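Local coordinates for thermophilic dibenzothiophene desulfurization enzyme C (PDB 5XDC), which probably catalyses the FMNH2- and oxygen-dependent oxidation of dibenzothiophene to its 5-oxide and on to the 5,5-dioxide, as a tetrameric flavin monooxygenase of the DszC family, at residues Y74-A78 against L253-L258; S96-Y100 against W247-T251. Residues are numbered along the deposited sequence.

Overall arrangement
Both contacts dock the N-terminal helical domain of an acyl-CoA dehydrogenase-like fold onto the first turns of helix 247-276, in the helical core of the chain. Helix 70-83 supplies contact 1 and the next helix, 85-104, supplies contact 2; both segments of contact 2 fall in sequence between those of contact 1, with the middle-domain strands between the paired segments of each. The centres lie about 12 Å apart, and the contacts touch: Tyr74 OH is hydrogen-bonded to Ile250 O (2.9 Å), and Ile254 CD1 packs 3.6 Å from Ser96 N. Two consecutive helices thus pack on one long helix, near the bound indole and near residues that bind FMN in another structure of this protein.

Contact 1 of 2, residues Y74-A78 against L253-L258; sequences YEAIA and LIFTHL
This buried helix-helix packing contact near the centre of the folded chain joins helix 70-83 of the N-terminal helical domain to helix 247-276 of the C-terminal one in the acyl-CoA dehydrogenase-like fold. Both segments are regular alpha-helix; their axes approach to 8.6 Å with a crossing angle of -39°, running roughly the same way, and the closest CA pair is Ala78 and His257 at 5.0 Å. The Tyr74 ring (chi1 m) forms an offset stack with the His257 imidazole (chi1 m, chi2 82°), centroids 4.7 Å apart and planes at 24°, while Tyr74 CB sits over the imidazole face, 3.6 Å from its centroid. Leu253 CD2 makes a CH-pi contact over a face of the tyrosine ring, 3.9 Å from the centroid; Ile254 N lies at the ring edge, 3.4 Å from Tyr74 CE1, and Ile254 CG1 packs 3.6 Å from the same CE1. Ile77 (m, t) has CG2 3.7 Å from Leu258 CD2 and CD1 4.1 Å from Ile254 CG1. Ala78 CA makes a CA-H...O contact of 3.5 Å with His257 O. Leu258 also touches His89, and its side chain lies about 8 Å from the bound indole. His257 ND1 donates to Leu253 O (2.8 Å) in its own helix and Tyr74 OH is hydrogen-bonded to Ile250 O; with these polar groups satisfied, the rings can stack inside a largely apolar interface.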
ATOM      1  N   TYR B  74       1.120   2.660  30.184  1.00 14.98           N
ATOM      2  CA  TYR B  74       1.103   2.334  28.760  1.00 12.25           C
ATOM      3  C   TYR B  74       2.414   1.690  28.315  1.00 13.27           C
ATOM      4  O   TYR B  74       2.409   0.728  27.535  1.00 15.04           O
ATOM      5  CB  TYR B  74       0.800   3.592  27.944  1.00 13.57           C
ATOM      6  CG  TYR B  74      -0.642   4.043  27.984  1.00 12.69           C
ATOM      7  CD1 TYR B  74      -1.665   3.209  27.532  1.00 14.10           C
ATOM      8  CD2 TYR B  74      -0.993   5.309  28.454  1.00 12.86           C
ATOM      9  CE1 TYR B  74      -2.992   3.614  27.555  1.00 13.06           C
ATOM     10  CE2 TYR B  74      -2.309   5.734  28.461  1.00 11.91           C
ATOM     11  CZ  TYR B  74      -3.311   4.884  28.013  1.00 11.75           C
ATOM     12  OH  TYR B  74      -4.613   5.297  28.033  1.00 13.54           O
ATOM     13  N   GLU B  75       3.555   2.220  28.776  1.00 15.26           N
ATOM     14  CA  GLU B  75       4.838   1.636  28.393  1.00 15.72           C
ATOM     15  C   GLU B  75       4.957   0.211  28.916  1.00 13.19           C
ATOM     16  O   GLU B  75       5.461  -0.682  28.217  1.00 14.89           O
ATOM     17  CB  GLU B  75       5.981   2.521  28.902  1.00 19.23           C
ATOM     18  CG  GLU B  75       7.358   2.023  28.496  1.00 32.60           C
ATOM     19  CD  GLU B  75       8.482   3.039  28.729  1.00 44.63           C
ATOM     20  OE1 GLU B  75       9.653   2.661  28.521  1.00 50.79           O
ATOM     21  OE2 GLU B  75       8.207   4.200  29.116  1.00 37.79           O
ATOM     22  N   ALA B  76       4.482  -0.025  30.146  1.00 12.75           N
ATOM     23  CA  ALA B  76       4.529  -1.363  30.725  1.00 12.30           C
ATOM     24  C   ALA B  76       3.623  -2.322  29.958  1.00 11.92           C
ATOM     25  O   ALA B  76       3.980  -3.486  29.751  1.00 14.73           O
ATOM     26  CB  ALA B  76       4.126  -1.322  32.200  1.00 14.32           C
ATOM     27  N   ILE B  77       2.446  -1.851  29.543  1.00 13.73           N
ATOM     28  CA  ILE B  77       1.541  -2.681  28.741  1.00 13.68           C
ATOM     29  C   ILE B  77       2.232  -3.118  27.458  1.00 13.51           C
ATOM     30  O   ILE B  77       2.201  -4.297  27.082  1.00 14.13           O
ATOM     31  CB  ILE B  77       0.242  -1.914  28.434  1.00 12.04           C
ATOM     32  CG1 ILE B  77      -0.618  -1.741  29.693  1.00 12.58           C
ATOM     33  CG2 ILE B  77      -0.579  -2.631  27.360  1.00 14.55           C
ATOM     34  CD1 ILE B  77      -1.713  -0.716  29.565  1.00 14.42           C
ATOM     35  N   ALA B  78       2.820  -2.163  26.738  1.00 13.48           N
ATOM     36  CA  ALA B  78       3.495  -2.492  25.482  1.00 13.92           C
ATOM     37  C   ALA B  78       4.648  -3.458  25.713  1.00 15.07           C
ATOM     38  O   ALA B  78       4.865  -4.387  24.922  1.00 14.42           O
ATOM     39  CB  ALA B  78       3.983  -1.215  24.790  1.00 14.22           C
ATOM     40  N   LEU B 253      -6.510   3.610  23.802  1.00 12.46           N
ATOM     41  CA  LEU B 253      -5.055   3.750  23.787  1.00 13.44           C
ATOM     42  C   LEU B 253      -4.349   2.574  24.456  1.00 11.27           C
ATOM     43  O   LEU B 253      -3.209   2.255  24.089  1.00 12.57           O
ATOM     44  CB  LEU B 253      -4.632   5.075  24.434  1.00 13.50           C
ATOM     45  CG  LEU B 253      -3.195   5.504  24.154  1.00 13.43           C
ATOM     46  CD1 LEU B 253      -2.966   5.782  22.696  1.00 13.66           C
ATOM     47  CD2 LEU B 253      -2.850   6.756  24.957  1.00 14.82           C
ATOM     48  N   ILE B 254      -5.005   1.890  25.408  1.00 11.82           N
ATOM     49  CA  ILE B 254      -4.489   0.608  25.888  1.00 11.15           C
ATOM     50  C   ILE B 254      -4.361  -0.368  24.723  1.00 10.96           C
ATOM     51  O   ILE B 254      -3.319  -1.002  24.537  1.00 11.73           O
ATOM     52  CB  ILE B 254      -5.388   0.036  27.002  1.00 11.80           C
ATOM     53  CG1 ILE B 254      -5.241   0.865  28.277  1.00 14.94           C
ATOM     54  CG2 ILE B 254      -5.044  -1.409  27.292  1.00 12.61           C
ATOM     55  CD1 ILE B 254      -6.306   0.556  29.341  1.00 13.34           C
ATOM     56  N   PHE B 255      -5.425  -0.498  23.923  1.00 12.86           N
ATOM     57  CA  PHE B 255      -5.378  -1.397  22.774  1.00 13.88           C
ATOM     58  C   PHE B 255      -4.246  -1.007  21.833  1.00 10.83           C
ATOM     59  O   PHE B 255      -3.521  -1.870  21.313  1.00 12.71           O
ATOM     60  CB  PHE B 255      -6.710  -1.370  22.029  1.00 11.32           C
ATOM     61  CG  PHE B 255      -7.912  -1.782  22.859  1.00 14.08           C
ATOM     62  CD1 PHE B 255      -7.762  -2.538  23.999  1.00 14.32           C
ATOM     63  CD2 PHE B 255      -9.197  -1.422  22.456  1.00 14.65           C
ATOM     64  CE1 PHE B 255      -8.874  -2.928  24.748  1.00 18.50           C
ATOM     65  CE2 PHE B 255     -10.310  -1.806  23.199  1.00 15.56           C
ATOM     66  CZ  PHE B 255     -10.141  -2.562  24.348  1.00 16.79           C
ATOM     67  N   THR B 256      -4.091   0.298  21.592  1.00 11.57           N
ATOM     68  CA  THR B 256      -3.031   0.790  20.720  1.00 13.42           C
ATOM     69  C   THR B 256      -1.668   0.293  21.176  1.00 14.58           C
ATOM     70  O   THR B 256      -0.842  -0.134  20.364  1.00 12.87           O
ATOM     71  CB  THR B 256      -3.059   2.319  20.692  1.00 12.47           C
ATOM     72  OG1 THR B 256      -4.305   2.770  20.168  1.00 12.24           O
ATOM     73  CG2 THR B 256      -1.948   2.883  19.815  1.00 16.68           C
ATOM     74  N   HIS B 257      -1.413   0.330  22.485  1.00 12.11           N
ATOM     75  CA  HIS B 257      -0.138  -0.137  23.004  1.00 11.97           C
ATOM     76  C   HIS B 257       0.004  -1.662  22.960  1.00 12.34           C
ATOM     77  O   HIS B 257       1.131  -2.167  22.886  1.00 12.81           O
ATOM     78  CB  HIS B 257       0.036   0.408  24.418  1.00 12.05           C
ATOM     79  CG  HIS B 257       0.440   1.850  24.438  1.00 10.08           C
ATOM     80  ND1 HIS B 257      -0.465   2.881  24.310  1.00 14.02           N
ATOM     81  CD2 HIS B 257       1.663   2.431  24.502  1.00 15.80           C
ATOM     82  CE1 HIS B 257       0.181   4.035  24.318  1.00 13.46           C
ATOM     83  NE2 HIS B 257       1.473   3.790  24.430  1.00 14.58           N
ATOM     84  N   LEU B 258      -1.099  -2.416  22.999  1.00 12.54           N
ATOM     85  CA  LEU B 258      -1.006  -3.843  22.705  1.00 12.30           C
ATOM     86  C   LEU B 258      -0.472  -4.054  21.300  1.00 10.48           C
ATOM     87  O   LEU B 258       0.426  -4.880  21.082  1.00 12.78           O
ATOM     88  CB  LEU B 258      -2.375  -4.514  22.836  1.00 13.30           C
ATOM     89  CG  LEU B 258      -3.036  -4.525  24.218  1.00 15.02           C
ATOM     90  CD1 LEU B 258      -4.360  -5.243  24.137  1.00 15.22           C
ATOM     91  CD2 LEU B 258      -2.112  -5.189  25.242  1.00 14.39           C
TER

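Contact 2 of 2, residues S96-Y100 against W247-T251; sequences SNFAY and WTPIT
Helices 85-104 and 247-276 meet nearly antiparallel here, the segment axes 9.7 Å apart at closest with 162° between their directions. Both backbones are alpha-helical, and the register pairs Ser96 with Thr251 (CA atoms 5.4 Å apart) and, one turn along, Tyr100 with Trp247 (6.0 Å). Polar links gather at Ser96. Trp247 NE1 (chi1 t, chi2 83°) donates a hydrogen bond to Ser96 O (3.0 Å); the N-H...O angle of 139° is well bent, and the same carbonyl accepts the helical bond from Tyr100 N (3.1 Å). Ser96 OG, placed by a t rotamer, lies 2.8 Å from Thr251 OG1. In the m rotamer, Thr251 OG1 donates a hydrogen bond to Trp247 O (2.9 Å), so a chain of polar atoms leads from the serine to a main-chain carbonyl of the other helix. Such packing joins the N-terminal and C-terminal helical domains of the acyl-CoA dehydrogenase fold. The Trp247 side chain touches Ser129, which binds FMN in another structure of this protein; no FMN is bound to this chain. Asn97 OD1 is hydrogen-bonded to ND2 of Asn126, a second FMN-binding residue. The aromatic pair is T-shaped, the edge of Tyr100 (chi1 t) directed at the face of Trp247, with its ring centroid 5.3 Å from that of the five-membered ring and planes at 80°. Apolar contacts fill in alongside: Tyr100 CB lies 3.6 Å from Trp247 CD1, and Ala99 CB is 4.3 Å from Trp247 CD1 and 4.2 Å from Ile250 CG2. Trp70 of helix 70-83 touches both Ala99 and Ile250.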
ATOM      1  N   SER B  96      -7.987  -0.760  32.179  1.00 14.53           N
ATOM      2  CA  SER B  96      -9.260  -0.272  31.661  1.00 13.24           C
ATOM      3  C   SER B  96     -10.356  -0.421  32.705  1.00 11.94           C
ATOM      4  O   SER B  96     -11.136   0.507  32.941  1.00 12.59           O
ATOM      5  CB  SER B  96      -9.647  -1.015  30.379  1.00 12.44           C
ATOM      6  OG  SER B  96     -10.962  -0.686  29.980  1.00 12.88           O
ATOM      7  N   ASN B  97     -10.409  -1.584  33.359  1.00 12.28           N
ATOM      8  CA  ASN B  97     -11.395  -1.813  34.406  1.00 14.40           C
ATOM      9  C   ASN B  97     -11.173  -0.857  35.570  1.00 13.15           C
ATOM     10  O   ASN B  97     -12.124  -0.245  36.076  1.00 13.11           O
ATOM     11  CB  ASN B  97     -11.323  -3.261  34.890  1.00 12.20           C
ATOM     12  CG  ASN B  97     -11.625  -4.277  33.781  1.00 14.89           C
ATOM     13  OD1 ASN B  97     -12.371  -3.987  32.851  1.00 17.59           O
ATOM     14  ND2 ASN B  97     -11.047  -5.460  33.891  1.00 13.45           N
ATOM     15  N   PHE B  98      -9.919  -0.694  35.974  1.00 13.91           N
ATOM     16  CA  PHE B  98      -9.590   0.236  37.044  1.00 14.33           C
ATOM     17  C   PHE B  98     -10.000   1.656  36.687  1.00 15.89           C
ATOM     18  O   PHE B  98     -10.559   2.376  37.518  1.00 14.08           O
ATOM     19  CB  PHE B  98      -8.099   0.181  37.341  1.00 14.53           C
ATOM     20  CG  PHE B  98      -7.693   1.161  38.387  1.00 16.20           C
ATOM     21  CD1 PHE B  98      -7.791   0.824  39.721  1.00 18.10           C
ATOM     22  CD2 PHE B  98      -7.291   2.439  38.044  1.00 16.55           C
ATOM     23  CE1 PHE B  98      -7.456   1.731  40.703  1.00 18.52           C
ATOM     24  CE2 PHE B  98      -6.956   3.358  39.045  1.00 19.98           C
ATOM     25  CZ  PHE B  98      -7.042   2.993  40.358  1.00 17.05           C
ATOM     26  N   ALA B  99      -9.726   2.083  35.455  1.00 13.48           N
ATOM     27  CA  ALA B  99     -10.111   3.425  35.042  1.00 14.19           C
ATOM     28  C   ALA B  99     -11.607   3.639  35.179  1.00 15.49           C
ATOM     29  O   ALA B  99     -12.048   4.698  35.636  1.00 14.32           O
ATOM     30  CB  ALA B  99      -9.661   3.686  33.607  1.00 13.10           C
ATOM     31  N   TYR B 100     -12.416   2.656  34.773  1.00 12.88           N
ATOM     32  CA  TYR B 100     -13.857   2.798  34.912  1.00 12.73           C
ATOM     33  C   TYR B 100     -14.234   2.983  36.377  1.00 10.99           C
ATOM     34  O   TYR B 100     -15.025   3.867  36.721  1.00 15.38           O
ATOM     35  CB  TYR B 100     -14.579   1.583  34.317  1.00 13.99           C
ATOM     36  CG  TYR B 100     -16.046   1.841  34.148  1.00 12.94           C
ATOM     37  CD1 TYR B 100     -16.934   1.718  35.223  1.00 14.29           C
ATOM     38  CD2 TYR B 100     -16.558   2.269  32.931  1.00 13.70           C
ATOM     39  CE1 TYR B 100     -18.275   1.991  35.067  1.00 14.67           C
ATOM     40  CE2 TYR B 100     -17.894   2.537  32.766  1.00 14.08           C
ATOM     41  CZ  TYR B 100     -18.758   2.413  33.844  1.00 14.86           C
ATOM     42  OH  TYR B 100     -20.087   2.690  33.684  1.00 16.03           O
ATOM     43  N   TRP B 247     -13.077   7.218  29.737  1.00 14.96           N
ATOM     44  CA  TRP B 247     -12.834   5.782  29.776  1.00 11.90           C
ATOM     45  C   TRP B 247     -12.517   5.243  28.383  1.00 11.91           C
ATOM     46  O   TRP B 247     -11.603   4.421  28.224  1.00 13.09           O
ATOM     47  CB  TRP B 247     -14.039   5.043  30.368  1.00 13.88           C
ATOM     48  CG  TRP B 247     -13.821   3.568  30.339  1.00 14.34           C
ATOM     49  CD1 TRP B 247     -13.136   2.833  31.243  1.00 13.59           C
ATOM     50  CD2 TRP B 247     -14.226   2.663  29.303  1.00 11.75           C
ATOM     51  NE1 TRP B 247     -13.108   1.514  30.862  1.00 12.92           N
ATOM     52  CE2 TRP B 247     -13.777   1.383  29.673  1.00 12.91           C
ATOM     53  CE3 TRP B 247     -14.943   2.812  28.111  1.00 13.66           C
ATOM     54  CZ2 TRP B 247     -14.003   0.252  28.885  1.00 16.76           C
ATOM     55  CZ3 TRP B 247     -15.170   1.691  27.328  1.00 15.02           C
ATOM     56  CH2 TRP B 247     -14.704   0.431  27.720  1.00 14.32           C
ATOM     57  N   THR B 248     -13.242   5.717  27.364  1.00 14.66           N
ATOM     58  CA  THR B 248     -13.062   5.152  26.026  1.00 12.48           C
ATOM     59  C   THR B 248     -11.717   5.524  25.428  1.00 12.93           C
ATOM     60  O   THR B 248     -10.995   4.613  24.993  1.00 11.71           O
ATOM     61  CB  THR B 248     -14.209   5.577  25.112  1.00 14.91           C
ATOM     62  OG1 THR B 248     -15.421   5.582  25.858  1.00 15.28           O
ATOM     63  CG2 THR B 248     -14.333   4.598  23.936  1.00 15.07           C
ATOM     64  N   PRO B 249     -11.308   6.801  25.357  1.00 13.04           N
ATOM     65  CA  PRO B 249      -9.960   7.071  24.831  1.00 15.06           C
ATOM     66  C   PRO B 249      -8.873   6.378  25.625  1.00 11.08           C
ATOM     67  O   PRO B 249      -7.925   5.859  25.026  1.00 13.29           O
ATOM     68  CB  PRO B 249      -9.841   8.603  24.889  1.00 13.57           C
ATOM     69  CG  PRO B 249     -10.992   9.062  25.747  1.00 15.39           C
ATOM     70  CD  PRO B 249     -12.065   8.044  25.597  1.00 15.33           C
ATOM     71  N   ILE B 250      -8.987   6.323  26.961  1.00 12.44           N
ATOM     72  CA  ILE B 250      -7.997   5.606  27.762  1.00 11.45           C
ATOM     73  C   ILE B 250      -7.889   4.164  27.295  1.00 12.69           C
ATOM     74  O   ILE B 250      -6.790   3.624  27.118  1.00 12.84           O
ATOM     75  CB  ILE B 250      -8.366   5.667  29.255  1.00 12.32           C
ATOM     76  CG1 ILE B 250      -8.111   7.080  29.785  1.00 15.66           C
ATOM     77  CG2 ILE B 250      -7.574   4.643  30.055  1.00 15.04           C
ATOM     78  CD1 ILE B 250      -8.683   7.312  31.178  1.00 17.63           C
ATOM     79  N   THR B 251      -9.036   3.519  27.129  1.00 13.36           N
ATOM     80  CA  THR B 251      -9.063   2.097  26.815  1.00 11.73           C
ATOM     81  C   THR B 251      -8.617   1.848  25.382  1.00 11.61           C
ATOM     82  O   THR B 251      -7.897   0.885  25.110  1.00 11.25           O
ATOM     83  CB  THR B 251     -10.470   1.559  27.067  1.00 13.39           C
ATOM     84  OG1 THR B 251     -10.780   1.672  28.465  1.00 14.70           O
ATOM     85  CG2 THR B 251     -10.596   0.080  26.659  1.00 11.58           C
TER